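Interpain A (Prevotella intermedia, PDB 3BB7) probably acts as a cysteine peptidase of the C10 family, seen here as a proenzyme fragment, prodomain plus catalytic domain, of a longer protein. Local coordinates at residues T46-F51 / W284-V290; P131-S137 / D155-Y161; R229-D234 / I296-P301. The protein carries 1 engineered substitution. All blocks are in the same frame, centred on the assembly; numbering follows the deposited sequence. Where two conformers were deposited one is given.

Contact 1: residues T46-F51 / W284-V290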
loop_
_atom_site.group_PDB
_atom_site.type_symbol
_atom_site.label_atom_id
_atom_site.label_comp_id
_atom_site.label_asym_id
_atom_site.label_seq_id
_atom_site.Cartn_x
_atom_site.Cartn_y
_atom_site.Cartn_z
ATOM N N THR A 46 4.265 15.612 3.344
ATOM C CA THR A 46 4.948 14.353 3.367
ATOM C C THR A 46 5.319 13.959 1.960
ATOM O O THR A 46 4.630 14.316 1.026
ATOM C CB THR A 46 4.043 13.260 4.026
ATOM O OG1 THR A 46 4.687 11.987 3.957
ATOM C CG2 THR A 46 2.650 13.175 3.370
ATOM N N ASP A 47 6.423 13.233 1.816
ATOM C CA ASP A 47 6.853 12.779 0.506
ATOM C C ASP A 47 6.078 11.546 0.081
ATOM O O ASP A 47 6.202 11.132 -1.055
ATOM C CB ASP A 47 8.353 12.435 0.514
ATOM C CG ASP A 47 9.246 13.657 0.487
ATOM O OD1 ASP A 47 8.760 14.781 0.248
ATOM O OD2 ASP A 47 10.466 13.485 0.683
ATOM N N ASN A 48 5.293 10.972 0.995
ATOM C CA ASN A 48 4.480 9.748 0.756
ATOM C C ASN A 48 4.072 9.581 -0.719
ATOM O O ASN A 48 3.116 10.179 -1.168
ATOM C CB ASN A 48 3.243 9.813 1.680
ATOM C CG ASN A 48 2.375 8.586 1.623
ATOM O OD1 ASN A 48 2.409 7.822 0.670
ATOM N ND2 ASN A 48 1.536 8.430 2.635
ATOM N N PRO A 49 4.803 8.762 -1.482
ATOM C CA PRO A 49 4.518 8.658 -2.919
ATOM C C PRO A 49 3.151 8.008 -3.247
ATOM O O PRO A 49 2.537 8.334 -4.287
ATOM C CB PRO A 49 5.679 7.787 -3.443
ATOM C CG PRO A 49 6.758 8.026 -2.407
ATOM C CD PRO A 49 6.001 7.978 -1.123
ATOM N N SER A 50 2.670 7.102 -2.401
ATOM C CA SER A 50 1.438 6.396 -2.747
ATOM C C SER A 50 0.225 7.308 -2.501
ATOM O O SER A 50 -0.751 7.297 -3.283
ATOM C CB SER A 50 1.375 5.075 -1.999
ATOM O OG SER A 50 2.488 4.262 -2.375
ATOM N N PHE A 51 0.297 8.140 -1.455
ATOM C CA PHE A 51 -0.728 9.159 -1.232
ATOM C C PHE A 51 -0.720 10.176 -2.374
ATOM O O PHE A 51 -1.789 10.600 -2.863
ATOM C CB PHE A 51 -0.482 9.829 0.127
ATOM C CG PHE A 51 -1.413 10.971 0.449
ATOM C CD1 PHE A 51 -0.928 12.282 0.588
ATOM C CD2 PHE A 51 -2.753 10.714 0.701
ATOM C CE1 PHE A 51 -1.803 13.340 0.929
ATOM C CE2 PHE A 51 -3.627 11.738 1.059
ATOM C CZ PHE A 51 -3.151 13.061 1.162
ATOM N N TRP A 284 -0.380 3.458 3.968
ATOM C CA TRP A 284 0.417 3.839 2.800
ATOM C C TRP A 284 1.852 3.335 2.859
ATOM O O TRP A 284 2.563 3.451 1.862
ATOM C CB TRP A 284 0.492 5.365 2.647
ATOM C CG TRP A 284 -0.846 6.052 2.547
ATOM C CD1 TRP A 284 -1.475 6.767 3.536
ATOM C CD2 TRP A 284 -1.705 6.107 1.396
ATOM N NE1 TRP A 284 -2.672 7.272 3.065
ATOM C CE2 TRP A 284 -2.850 6.860 1.770
ATOM C CE3 TRP A 284 -1.643 5.550 0.098
ATOM C CZ2 TRP A 284 -3.902 7.102 0.901
ATOM C CZ3 TRP A 284 -2.737 5.801 -0.780
ATOM C CH2 TRP A 284 -3.834 6.568 -0.359
ATOM N N GLY A 285 2.289 2.835 4.007
ATOM C CA GLY A 285 3.664 2.344 4.164
ATOM C C GLY A 285 4.662 3.496 4.136
ATOM O O GLY A 285 5.766 3.349 3.643
ATOM N N TRP A 286 4.269 4.643 4.698
ATOM C CA TRP A 286 5.153 5.801 4.757
ATOM C C TRP A 286 5.208 6.300 6.182
ATOM O O TRP A 286 4.902 7.456 6.470
ATOM C CB TRP A 286 4.767 6.892 3.762
ATOM C CG TRP A 286 5.939 7.789 3.433
ATOM C CD1 TRP A 286 6.198 9.028 3.957
ATOM C CD2 TRP A 286 7.026 7.501 2.520
ATOM N NE1 TRP A 286 7.353 9.524 3.428
ATOM C CE2 TRP A 286 7.896 8.607 2.556
ATOM C CE3 TRP A 286 7.350 6.407 1.694
ATOM C CZ2 TRP A 286 9.058 8.676 1.761
ATOM C CZ3 TRP A 286 8.509 6.473 0.894
ATOM C CH2 TRP A 286 9.345 7.601 0.940
ATOM N N ASN A 287 5.575 5.387 7.084
ATOM C CA ASN A 287 5.784 5.691 8.508
ATOM C C ASN A 287 4.531 6.194 9.196
ATOM O O ASN A 287 4.619 6.957 10.187
ATOM C CB ASN A 287 6.951 6.688 8.678
ATOM C CG ASN A 287 8.128 6.282 7.837
ATOM O OD1 ASN A 287 8.707 5.225 8.069
ATOM N ND2 ASN A 287 8.399 7.041 6.778
ATOM N N GLY A 288 3.380 5.782 8.661
ATOM C CA GLY A 288 2.089 6.168 9.220
ATOM C C GLY A 288 1.573 7.496 8.679
ATOM O O GLY A 288 0.386 7.826 8.890
ATOM N N ASP A 289 2.396 8.232 7.936
ATOM C CA ASP A 289 1.953 9.540 7.452
ATOM C C ASP A 289 0.655 9.374 6.657
ATOM O O ASP A 289 0.600 8.634 5.682
ATOM C CB ASP A 289 2.978 10.149 6.518
ATOM C CG ASP A 289 4.259 10.583 7.222
ATOM O OD1 ASP A 289 5.187 11.051 6.493
ATOM O OD2 ASP A 289 4.340 10.500 8.475
ATOM N N VAL A 290 -0.342 10.137 7.065
ATOM C CA VAL A 290 -1.662 10.230 6.430
ATOM C C VAL A 290 -2.440 8.927 6.231
ATOM O O VAL A 290 -3.375 8.888 5.438
ATOM C CB VAL A 290 -1.679 11.190 5.182
ATOM C CG1 VAL A 290 -1.250 12.608 5.586
ATOM C CG2 VAL A 290 -0.823 10.678 4.014
HETATM O O HOH W 1 8.076 12.437 4.057
HETATM O O HOH W 2 3.975 4.875 0.162
#
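Thr46 OG1 donates to Asp289 OD1 at 2.7 Å, meeting the carboxylate on its anti side and close to its plane. The hydroxyl also receives Asn48 N at 3.2 Å on a nearly straight N-H, which makes an ST turn. It lies anti to the Thr46 backbone N (chi1 176°), turned to face the aspartate and the following backbone at once. Asn48 is the N-cap of helix 49-68: its OD1 takes Phe51 N at 3.0 Å from above the carbonyl plane and, weakly, Ser50 N. The other end of that amide, ND2, gives Asp289 O a weak, bent bond while lying 3.2 Å from Trp284 CB. Water 1 joins Asp47 N to Trp286 NE1.

Around these bonds two indoles take the helix start. Over one face of Trp286 come, in chain order, Asp47 C, Asn48 CA and Pro49 CD; the last two are CH-pi contacts, with Pro49 CD 3.6 Å from the centroid of the six-membered ring. The Asn48 amide lies nearly parallel to this indole, 20° between planes. Trp284 offers its face to Phe51, whose CA sits over the six-membered ring and whose ring edge points at the indole, an offset edge-to-face pair with planes 70° apart. Val290 CG2 covers one face of Phe51, 3.8 Å from its centroid, and Trp284 NE1 holds its own loop by donating to Val290 O at 3.0 Å.

The cap of helix 49-68 is thus internal to the inhibitor-like propeptide range, while Asp289 and the two tryptophans of the peptidase range bond and pack it. Ser50, in the first turn, lies beside His267, the predicted proton acceptor, its hydroxyl bonded to Ala268 N, a position consistent with a propeptide lying over the active site.

Contact 2: residues P131-S137 / D155-Y161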
loop_
_atom_site.group_PDB
_atom_site.type_symbol
_atom_site.label_atom_id
_atom_site.label_comp_id
_atom_site.label_asym_id
_atom_site.label_seq_id
_atom_site.Cartn_x
_atom_site.Cartn_y
_atom_site.Cartn_z
ATOM N N PRO A 131 4.986 -16.821 6.754
ATOM C CA PRO A 131 5.320 -18.169 7.190
ATOM C C PRO A 131 6.330 -18.184 8.332
ATOM O O PRO A 131 6.924 -17.127 8.681
ATOM C CB PRO A 131 5.931 -18.784 5.928
ATOM C CG PRO A 131 6.655 -17.621 5.314
ATOM C CD PRO A 131 5.745 -16.434 5.543
ATOM N N VAL A 132 6.506 -19.368 8.904
ATOM C CA VAL A 132 7.566 -19.593 9.888
ATOM C C VAL A 132 8.951 -19.444 9.241
ATOM O O VAL A 132 9.804 -18.724 9.746
ATOM C CB VAL A 132 7.448 -20.965 10.568
ATOM C CG1 VAL A 132 8.600 -21.167 11.515
ATOM C CG2 VAL A 132 6.145 -21.115 11.306
ATOM N N ARG A 133 9.150 -20.107 8.106
ATOM C CA ARG A 133 10.375 -20.007 7.296
ATOM C C ARG A 133 9.947 -19.918 5.845
ATOM O O ARG A 133 8.837 -20.322 5.495
ATOM C CB ARG A 133 11.306 -21.240 7.505
ATOM C CG ARG A 133 11.857 -21.367 8.925
ATOM C CD ARG A 133 12.450 -22.744 9.211
ATOM N NE ARG A 133 13.498 -23.108 8.264
ATOM C CZ ARG A 133 14.764 -23.332 8.590
ATOM N NH1 ARG A 133 15.164 -23.241 9.855
ATOM N NH2 ARG A 133 15.635 -23.655 7.648
ATOM N N GLY A 134 10.827 -19.385 5.001
ATOM C CA GLY A 134 10.531 -19.330 3.579
ATOM C C GLY A 134 10.985 -20.610 2.886
ATOM O O GLY A 134 11.193 -21.675 3.507
ATOM N N ILE A 135 11.151 -20.491 1.571
ATOM C CA ILE A 135 11.503 -21.609 0.701
ATOM C C ILE A 135 12.506 -21.103 -0.323
ATOM O O ILE A 135 12.256 -20.109 -0.983
ATOM C CB ILE A 135 10.257 -22.143 -0.050
ATOM C CG1 ILE A 135 9.113 -22.437 0.922
ATOM C CG2 ILE A 135 10.658 -23.384 -0.869
ATOM C CD1 ILE A 135 7.763 -22.682 0.209
ATOM N N GLY A 136 13.632 -21.796 -0.457
ATOM C CA GLY A 136 14.570 -21.504 -1.525
ATOM C C GLY A 136 15.346 -20.211 -1.344
ATOM O O GLY A 136 15.478 -19.699 -0.222
ATOM N N SER A 137 15.913 -19.702 -2.443
ATOM C CA SER A 137 16.761 -18.514 -2.390
ATOM C C SER A 137 16.695 -17.810 -3.712
ATOM O O SER A 137 16.315 -18.403 -4.712
ATOM C CB SER A 137 18.220 -18.901 -2.091
ATOM O OG SER A 137 18.717 -19.842 -3.019
ATOM N N ASP A 155 18.104 -15.776 1.416
ATOM C CA ASP A 155 18.014 -17.229 1.611
ATOM C C ASP A 155 16.755 -17.511 2.406
ATOM O O ASP A 155 16.779 -17.681 3.636
ATOM C CB ASP A 155 19.251 -17.734 2.352
ATOM C CG ASP A 155 19.238 -19.240 2.533
ATOM O OD1 ASP A 155 18.251 -19.894 2.084
ATOM O OD2 ASP A 155 20.213 -19.757 3.150
ATOM N N PHE A 156 15.618 -17.518 1.705
ATOM C CA PHE A 156 14.317 -17.693 2.364
ATOM C C PHE A 156 14.247 -19.017 3.134
ATOM O O PHE A 156 13.694 -19.089 4.257
ATOM C CB PHE A 156 13.151 -17.634 1.362
ATOM C CG PHE A 156 13.177 -16.456 0.413
ATOM C CD1 PHE A 156 12.495 -15.275 0.706
ATOM C CD2 PHE A 156 13.797 -16.571 -0.830
ATOM C CE1 PHE A 156 12.457 -14.228 -0.192
ATOM C CE2 PHE A 156 13.814 -15.492 -1.741
ATOM C CZ PHE A 156 13.138 -14.324 -1.416
ATOM N N GLY A 157 14.754 -20.090 2.509
ATOM C CA GLY A 157 14.562 -21.436 3.074
ATOM C C GLY A 157 15.298 -21.627 4.389
ATOM O O GLY A 157 14.909 -22.479 5.204
ATOM N N ASN A 158 16.350 -20.843 4.640
ATOM C CA ASN A 158 17.062 -20.935 5.916
ATOM C C ASN A 158 16.746 -19.803 6.880
ATOM O O ASN A 158 17.422 -19.648 7.909
ATOM C CB ASN A 158 18.560 -21.061 5.680
ATOM C CG ASN A 158 18.941 -22.403 5.108
ATOM O OD1 ASN A 158 18.601 -23.437 5.668
ATOM N ND2 ASN A 158 19.626 -22.392 3.976
ATOM N N THR A 159 15.692 -19.036 6.588
ATOM C CA THR A 159 15.357 -17.907 7.426
ATOM C C THR A 159 14.092 -18.190 8.219
ATOM O O THR A 159 13.041 -18.476 7.631
ATOM C CB THR A 159 15.177 -16.625 6.588
ATOM O OG1 THR A 159 16.426 -16.308 5.991
ATOM C CG2 THR A 159 14.755 -15.438 7.465
ATOM N N THR A 160 14.202 -18.128 9.556
ATOM C CA THR A 160 13.040 -18.181 10.423
ATOM C C THR A 160 12.690 -16.733 10.759
ATOM O O THR A 160 13.393 -16.096 11.550
ATOM C CB THR A 160 13.353 -18.984 11.705
ATOM O OG1 THR A 160 13.743 -20.317 11.327
ATOM C CG2 THR A 160 12.140 -19.056 12.604
ATOM N N TYR A 161 11.628 -16.202 10.153
ATOM C CA TYR A 161 11.274 -14.786 10.351
ATOM C C TYR A 161 11.026 -14.491 11.823
ATOM O O TYR A 161 10.349 -15.242 12.529
ATOM C CB TYR A 161 10.106 -14.357 9.436
ATOM C CG TYR A 161 10.520 -14.549 8.009
ATOM C CD1 TYR A 161 10.076 -15.640 7.285
ATOM C CD2 TYR A 161 11.437 -13.671 7.398
ATOM C CE1 TYR A 161 10.544 -15.877 5.986
ATOM C CE2 TYR A 161 11.882 -13.881 6.109
ATOM C CZ TYR A 161 11.446 -15.006 5.401
ATOM O OH TYR A 161 11.945 -15.253 4.118
HETATM O O HOH W 3 9.174 -17.641 12.209
#
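The Tyr161 ring meets Pro131 O at its edge and has Thr159 CG2 over one face, 3.5 Å above its plane, while Gly134 N approaches Tyr161 CE1 obliquely at 3.7 Å. The Phe156 ring meets Gly136 O and Ser137 CA at its edge. A third flat group, the guanidinium of Arg133, was deposited in two conformers. In one of them Gly157 O is at its edge and Asn158 C lies over one face. NH2 there donates to Gly157 O at 2.8 Å; the donor sits in the carbonyl plane on a lone pair, although the oxygen is 28° out of the guanidinium plane. In this conformer a bend at chi3 (56°) brings NH2 to that oxygen.

Backbone bonds join the segments at several points. Tyr161 N donates to Val132 O at 3.1 Å, and water 3 bridges that oxygen to Tyr161 O. Gly157 N gives Gly136 O a 2.9 Å bond, on a lone pair, and Gly134 N donates weakly to Phe156 O. The chains pass closely where glycines occur: Ile135 CA is 3.9 Å from Gly157 CA, and Gly157 CA points its hydrogen at Gly134 O, 3.4 Å away. Asp155 braces its own turn, its OD2 taking Asn158 ND2 on the syn lone pair at 2.8 Å.

The contact closes the base of the two-stranded antiparallel hairpin 138-142 and 150-154, joining the chain that enters it after helix 116-128 to the chain that leaves it toward helix 176-192. On the inner side Phe156 stacks on Tyr218 and reaches Val191 and Ala192, and Tyr161 OH bonds His188 of helix 176-192.

Contact 3: residues R229-D234 / I296-P301. Unlike the reference sequence in segment 229-234: Asn231 (reference Asp).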
loop_
_atom_site.group_PDB
_atom_site.type_symbol
_atom_site.label_atom_id
_atom_site.label_comp_id
_atom_site.label_asym_id
_atom_site.label_seq_id
_atom_site.Cartn_x
_atom_site.Cartn_y
_atom_site.Cartn_z
ATOM N N ARG A 229 -7.388 -4.045 -11.958
ATOM C CA ARG A 229 -8.726 -3.461 -11.898
ATOM C C ARG A 229 -9.382 -3.289 -13.256
ATOM O O ARG A 229 -10.594 -3.380 -13.351
ATOM C CB ARG A 229 -8.711 -2.123 -11.148
ATOM C CG ARG A 229 -10.123 -1.669 -10.833
ATOM C CD ARG A 229 -10.112 -0.445 -9.948
ATOM N NE ARG A 229 -11.462 0.088 -9.863
ATOM C CZ ARG A 229 -11.898 0.898 -8.895
ATOM N NH1 ARG A 229 -11.092 1.284 -7.900
ATOM N NH2 ARG A 229 -13.163 1.308 -8.917
ATOM N N ALA A 230 -8.589 -3.058 -14.304
ATOM C CA ALA A 230 -9.154 -2.836 -15.625
ATOM C C ALA A 230 -10.001 -4.011 -16.112
ATOM O O ALA A 230 -10.859 -3.828 -16.965
ATOM C CB ALA A 230 -8.056 -2.543 -16.623
ATOM N N ASN A 231 -9.790 -5.190 -15.524
ATOM C CA ASN A 231 -10.570 -6.376 -15.879
ATOM C C ASN A 231 -11.944 -6.481 -15.208
ATOM O O ASN A 231 -12.727 -7.368 -15.541
ATOM C CB ASN A 231 -9.766 -7.642 -15.540
ATOM C CG ASN A 231 -8.592 -7.872 -16.471
ATOM O OD1 ASN A 231 -7.722 -8.668 -16.167
ATOM N ND2 ASN A 231 -8.570 -7.195 -17.605
ATOM N N TYR A 232 -12.227 -5.582 -14.271
ATOM C CA TYR A 232 -13.439 -5.657 -13.437
ATOM C C TYR A 232 -14.268 -4.381 -13.496
ATOM O O TYR A 232 -13.726 -3.259 -13.558
ATOM C CB TYR A 232 -13.052 -5.878 -11.977
ATOM C CG TYR A 232 -12.351 -7.221 -11.768
ATOM C CD1 TYR A 232 -10.981 -7.347 -11.973
ATOM C CD2 TYR A 232 -13.059 -8.351 -11.351
ATOM C CE1 TYR A 232 -10.335 -8.587 -11.800
ATOM C CE2 TYR A 232 -12.418 -9.580 -11.175
ATOM C CZ TYR A 232 -11.064 -9.677 -11.361
ATOM O OH TYR A 232 -10.457 -10.897 -11.176
ATOM N N THR A 233 -15.592 -4.519 -13.389
ATOM C CA THR A 233 -16.396 -3.317 -13.174
ATOM C C THR A 233 -16.143 -2.808 -11.750
ATOM O O THR A 233 -15.634 -3.555 -10.881
ATOM C CB THR A 233 -17.886 -3.579 -13.309
ATOM O OG1 THR A 233 -18.284 -4.462 -12.254
ATOM C CG2 THR A 233 -18.229 -4.210 -14.674
ATOM N N ASP A 234 -16.530 -1.562 -11.474
ATOM C CA ASP A 234 -16.325 -0.997 -10.142
ATOM C C ASP A 234 -17.036 -1.840 -9.094
ATOM O O ASP A 234 -16.493 -2.084 -8.020
ATOM C CB ASP A 234 -16.874 0.436 -10.106
ATOM C CG ASP A 234 -16.130 1.363 -11.029
ATOM O OD1 ASP A 234 -14.923 1.108 -11.258
ATOM O OD2 ASP A 234 -16.741 2.355 -11.501
ATOM N N ILE A 296 -11.847 4.565 -2.906
ATOM C CA ILE A 296 -11.321 3.938 -4.121
ATOM C C ILE A 296 -12.445 3.506 -5.083
ATOM O O ILE A 296 -12.181 3.251 -6.264
ATOM C CB ILE A 296 -10.362 2.750 -3.885
ATOM C CG1 ILE A 296 -11.109 1.587 -3.233
ATOM C CG2 ILE A 296 -9.107 3.217 -3.091
ATOM C CD1 ILE A 296 -10.359 0.242 -3.302
ATOM N N ASP A 297 -13.683 3.427 -4.604
ATOM C CA ASP A 297 -14.755 2.989 -5.505
ATOM C C ASP A 297 -14.842 3.834 -6.772
ATOM O O ASP A 297 -15.001 3.312 -7.879
ATOM C CB ASP A 297 -16.118 2.926 -4.790
ATOM C CG ASP A 297 -16.485 4.204 -4.036
ATOM O OD1 ASP A 297 -15.725 5.204 -4.017
ATOM O OD2 ASP A 297 -17.591 4.212 -3.440
ATOM N N LEU A 298 -14.668 5.137 -6.612
ATOM C CA LEU A 298 -14.782 6.068 -7.734
ATOM C C LEU A 298 -13.548 6.101 -8.642
ATOM O O LEU A 298 -13.535 6.851 -9.629
ATOM C CB LEU A 298 -15.104 7.470 -7.216
ATOM C CG LEU A 298 -14.432 7.993 -5.952
ATOM C CD1 LEU A 298 -12.928 7.924 -5.981
ATOM C CD2 LEU A 298 -14.889 9.440 -5.677
ATOM N N LEU A 299 -12.524 5.301 -8.345
ATOM C CA LEU A 299 -11.307 5.303 -9.203
ATOM C C LEU A 299 -11.439 4.308 -10.375
ATOM O O LEU A 299 -10.651 3.366 -10.491
ATOM C CB LEU A 299 -10.020 5.038 -8.386
ATOM C CG LEU A 299 -9.776 6.048 -7.247
ATOM C CD1 LEU A 299 -8.525 5.676 -6.510
ATOM C CD2 LEU A 299 -9.684 7.458 -7.776
ATOM N N ASN A 300 -12.441 4.511 -11.238
ATOM C CA ASN A 300 -12.606 3.606 -12.395
ATOM C C ASN A 300 -11.384 3.754 -13.307
ATOM O O ASN A 300 -10.949 4.867 -13.564
ATOM C CB ASN A 300 -13.879 3.982 -13.175
ATOM C CG ASN A 300 -14.144 3.067 -14.357
ATOM O OD1 ASN A 300 -14.666 1.956 -14.210
ATOM N ND2 ASN A 300 -13.759 3.516 -15.531
ATOM N N PRO A 301 -10.792 2.640 -13.741
ATOM C CA PRO A 301 -9.647 2.684 -14.650
ATOM C C PRO A 301 -9.962 3.464 -15.916
ATOM O O PRO A 301 -11.051 3.314 -16.474
ATOM C CB PRO A 301 -9.410 1.190 -14.968
ATOM C CG PRO A 301 -9.874 0.507 -13.776
ATOM C CD PRO A 301 -11.084 1.271 -13.300
HETATM O O HOH W 4 -15.919 4.495 -10.390
#
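Arg229 reaches straight into the type I beta turn Ile296-Leu299 of this papain-like (clan CA) peptidase, and its guanidinium edge is met by two carbonyls of that turn. The chain is extended from CG to NE, with CG anti to the backbone N (chi1 -168°), which carries the charged end past Pro301 to the turn. NH1 donates to Ile296 O at 2.8 Å and NH2 to Asp297 O at 2.9 Å; both oxygens lie near the guanidinium plane, whereas the donors stand above the two carbonyl planes. NH2 also forms a salt bridge with Asp234 OD1 at 2.9 Å, approaching from above the carboxylate plane, and NH1 bonds Gln311 OE1 as well. With in-plane partners on both terminal nitrogens, the group can rotate little. The carbonyl oxygen of Leu299, the central residue of an inverse gamma turn, sits over the centre of one guanidinium face, 3.2 Å above it; this oxygen-over-face contact is not a hydrogen bond but is probably electrostatically favourable, and Gln311 NE2 bonds the oxygen.

Pro301 crosses the aliphatic part of Arg229 at about a right angle, its CG 3.7 Å from Arg229 CG, and continues onto Ala230. Asp234, in the first turn of helix 234-246 just after the N-cap Thr233, stands across the Asn300 side chain with carboxylate and amide planes 83° apart. Its OD1 comes 3.1 Å from Asn300 OD1, two acceptors, which leaves the placing of the amide O and N doubtful. Water 4 donates to both Asp234 OD2 and Asp297 O, tying the helix start to the turn a second time. Ile296 O is shared: Arg229 NH1 and Leu299 N, the latter at 2.9 Å, reach it from opposite faces of its plane.

How the contacts relate
Contacts 1 and 3 are neighbours, with centres about 22 Å and nearest atoms about 7 Å apart, and their segments alternate along the chain. Strand 292-294 runs from the loop of contact 1 to the turn of contact 3, and helix 49-68, which starts in contact 1, packs further along on Leu298 and Leu299. The predicted active site lies at contact 1: between side chains, Ser50 is about 3 Å from His267 and about 4 Å from Ala116, the engineered nucleophile position, whereas the Leu299 side chain is about 9 Å from that of His267. Contact 2 is remote, its centre about 29 Å from that of contact 1 and 36 Å from that of contact 3.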